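PDB 6WOP: 4-aminobutyrate transaminase from Acinetobacter baumannii, which catalyses, with pyridoxal 5'-phosphate as cofactor, transfer of the amino group of 4-aminobutyrate to 2-oxoglutarate. Local coordinates for residues A330-T335 with D409-G414. Residues are numbered along the deposited sequence; the frame is centred on the assembly and turned at random.
Sequences AELVAT and DILKQG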
ATOM      1  N   ALA A 330      14.048  25.897 -34.923  1.00 26.58           N
ATOM      2  CA  ALA A 330      14.054  27.336 -35.078  1.00 28.84           C
ATOM      3  C   ALA A 330      13.052  27.762 -36.151  1.00 34.88           C
ATOM      4  O   ALA A 330      12.330  28.760 -35.979  1.00 30.45           O
ATOM      5  CB  ALA A 330      15.469  27.829 -35.407  1.00 34.72           C
ATOM      6  N   GLU A 331      12.989  27.010 -37.266  1.00 30.56           N
ATOM      7  CA  GLU A 331      12.120  27.352 -38.382  1.00 30.55           C
ATOM      8  C   GLU A 331      10.660  27.144 -38.021  1.00 32.11           C
ATOM      9  O   GLU A 331       9.791  27.973 -38.374  1.00 29.94           O
ATOM     10  CB  GLU A 331      12.488  26.524 -39.619  1.00 30.27           C
ATOM     11  CG  GLU A 331      11.632  26.900 -40.810  1.00 32.87           C
ATOM     12  CD  GLU A 331      12.038  26.241 -42.119  1.00 41.38           C
ATOM     13  OE1 GLU A 331      11.360  26.539 -43.128  1.00 48.05           O
ATOM     14  OE2 GLU A 331      13.011  25.467 -42.140  1.00 38.00           O
ATOM     15  N   LEU A 332      10.366  26.036 -37.319  1.00 26.18           N
ATOM     16  CA  LEU A 332       9.017  25.860 -36.808  1.00 27.43           C
ATOM     17  C   LEU A 332       8.637  26.958 -35.807  1.00 29.03           C
ATOM     18  O   LEU A 332       7.490  27.425 -35.810  1.00 29.97           O
ATOM     19  CB  LEU A 332       8.864  24.472 -36.181  1.00 26.94           C
ATOM     20  CG  LEU A 332       7.620  24.231 -35.296  1.00 28.29           C
ATOM     21  CD1 LEU A 332       6.338  24.477 -36.031  1.00 27.87           C
ATOM     22  CD2 LEU A 332       7.608  22.776 -34.770  1.00 24.88           C
ATOM     23  N   VAL A 333       9.552  27.369 -34.917  1.00 27.10           N
ATOM     24  CA  VAL A 333       9.176  28.399 -33.948  1.00 28.47           C
ATOM     25  C   VAL A 333       8.849  29.717 -34.660  1.00 34.29           C
ATOM     26  O   VAL A 333       7.853  30.379 -34.345  1.00 32.94           O
ATOM     27  CB  VAL A 333      10.271  28.559 -32.870  1.00 29.67           C
ATOM     28  CG1 VAL A 333      10.122  29.855 -32.091  1.00 31.10           C
ATOM     29  CG2 VAL A 333      10.176  27.437 -31.835  1.00 29.50           C
ATOM     30  N   ALA A 334       9.645  30.103 -35.667  1.00 31.63           N
ATOM     31  CA  ALA A 334       9.331  31.332 -36.388  1.00 33.91           C
ATOM     32  C   ALA A 334       7.962  31.248 -37.050  1.00 33.81           C
ATOM     33  O   ALA A 334       7.267  32.261 -37.163  1.00 35.58           O
ATOM     34  CB  ALA A 334      10.410  31.631 -37.429  1.00 37.77           C
ATOM     35  N   THR A 335       7.594  30.075 -37.588  1.00 32.10           N
ATOM     36  CA  THR A 335       6.256  29.890 -38.149  1.00 32.19           C
ATOM     37  C   THR A 335       5.170  30.049 -37.076  1.00 32.07           C
ATOM     38  O   THR A 335       4.135  30.674 -37.316  1.00 37.72           O
ATOM     39  CB  THR A 335       6.174  28.513 -38.803  1.00 34.57           C
ATOM     40  OG1 THR A 335       6.836  28.582 -40.054  1.00 35.59           O
ATOM     41  CG2 THR A 335       4.776  28.116 -39.126  1.00 34.49           C
ATOM     42  N   ASP A 409       3.327  24.952 -44.037  1.00 31.14           N
ATOM     43  CA  ASP A 409       2.306  25.665 -44.795  1.00 33.02           C
ATOM     44  C   ASP A 409       0.908  25.093 -44.521  1.00 32.70           C
ATOM     45  O   ASP A 409      -0.065  25.844 -44.423  1.00 33.10           O
ATOM     46  CB  ASP A 409       2.639  25.621 -46.286  1.00 36.49           C
ATOM     47  CG  ASP A 409       3.903  26.441 -46.652  1.00 45.34           C
ATOM     48  OD1 ASP A 409       4.366  27.273 -45.828  1.00 48.33           O
ATOM     49  OD2 ASP A 409       4.427  26.241 -47.794  1.00 48.98           O
ATOM     50  N   ILE A 410       0.772  23.770 -44.445  1.00 29.54           N
ATOM     51  CA  ILE A 410      -0.532  23.207 -44.114  1.00 31.84           C
ATOM     52  C   ILE A 410      -0.946  23.635 -42.704  1.00 29.65           C
ATOM     53  O   ILE A 410      -2.118  23.961 -42.460  1.00 30.56           O
ATOM     54  CB  ILE A 410      -0.494  21.671 -44.246  1.00 32.22           C
ATOM     55  CG1 ILE A 410      -0.223  21.256 -45.717  1.00 30.85           C
ATOM     56  CG2 ILE A 410      -1.788  21.048 -43.743  1.00 35.60           C
ATOM     57  CD1 ILE A 410       0.468  19.865 -45.813  1.00 30.56           C
ATOM     58  N   LEU A 411       0.005  23.603 -41.760  1.00 28.05           N
ATOM     59  CA  LEU A 411      -0.273  24.031 -40.387  1.00 27.92           C
ATOM     60  C   LEU A 411      -0.825  25.444 -40.382  1.00 32.61           C
ATOM     61  O   LEU A 411      -1.858  25.729 -39.751  1.00 31.74           O
ATOM     62  CB  LEU A 411       1.015  23.950 -39.550  1.00 28.38           C
ATOM     63  CG  LEU A 411       0.975  24.448 -38.086  1.00 29.68           C
ATOM     64  CD1 LEU A 411       0.314  23.403 -37.179  1.00 31.15           C
ATOM     65  CD2 LEU A 411       2.362  24.695 -37.578  1.00 25.84           C
ATOM     66  N   LYS A 412      -0.159  26.352 -41.119  1.00 32.30           N
ATOM     67  CA  LYS A 412      -0.637  27.733 -41.172  1.00 36.98           C
ATOM     68  C   LYS A 412      -2.035  27.830 -41.778  1.00 37.65           C
ATOM     69  O   LYS A 412      -2.865  28.636 -41.329  1.00 37.12           O
ATOM     70  CB  LYS A 412       0.346  28.595 -41.970  1.00 40.84           C
ATOM     71  CG  LYS A 412       1.758  28.555 -41.454  1.00 43.00           C
ATOM     72  CD  LYS A 412       2.411  29.952 -41.444  1.00 48.21           C
ATOM     73  CE  LYS A 412       2.669  30.475 -42.810  1.00 53.39           C
ATOM     74  NZ  LYS A 412       2.430  31.966 -42.888  1.00 59.46           N
ATOM     75  N   GLN A 413      -2.318  27.048 -42.818  1.00 35.81           N
ATOM     76  CA  GLN A 413      -3.657  27.084 -43.392  1.00 39.60           C
ATOM     77  C   GLN A 413      -4.678  26.595 -42.378  1.00 38.14           C
ATOM     78  O   GLN A 413      -5.784  27.146 -42.278  1.00 37.27           O
ATOM     79  CB  GLN A 413      -3.722  26.244 -44.670  1.00 41.04           C
ATOM     80  CG  GLN A 413      -2.908  26.806 -45.820  1.00 47.88           C
ATOM     81  CD  GLN A 413      -2.468  25.716 -46.822  1.00 53.77           C
ATOM     82  OE1 GLN A 413      -2.819  24.524 -46.685  1.00 54.17           O
ATOM     83  NE2 GLN A 413      -1.659  26.113 -47.800  1.00 56.57           N
ATOM     84  N   GLY A 414      -4.315  25.573 -41.593  1.00 34.53           N
ATOM     85  CA  GLY A 414      -5.242  25.086 -40.589  1.00 34.36           C
ATOM     86  C   GLY A 414      -5.593  26.145 -39.570  1.00 36.19           C
ATOM     87  O   GLY A 414      -6.764  26.334 -39.236  1.00 36.65           O
TER
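T335, which meets both K412 and L411, gives its backbone N to the carbonyl O of E331 in a 3.1 Å helical hydrogen bond. A chi1 of -77° sets OG1 beside that N and leaves the methyl CG2 anti to it, directed at the opposing helix. A threonine suits this partly exposed place: it pairs a hydroxyl, tolerated here, with a methyl for the apolar contact. CG2 lies 3.8 Å from K412 CD, touching the aliphatic part of a lysine that crosses it at a slant. Bends along the lysine chain carry NZ on toward D338, with which it makes a long, weak ion pair. Deeper in, branched leucines suit the buried side: L332 CD1 comes to 4.3 Å from L411 CD2, and the same methyl of L411 reaches 4.5 Å from T335 CG2. F393 touches both leucines from the sheet, and L408 fills in beside L332 and T335. Nearer the surface, E331 OE1 forms a salt bridge with R405 NE. The axes of the two short segments approach to 11.4 Å at 21° from parallel; at that spacing it is side chains that meet. Helices 321-342 and 401-416, side by side against the mixed sheet holding strands 356-361 and 390-393, belong to the small alpha/beta domain characteristic of fold-type I aminotransferases.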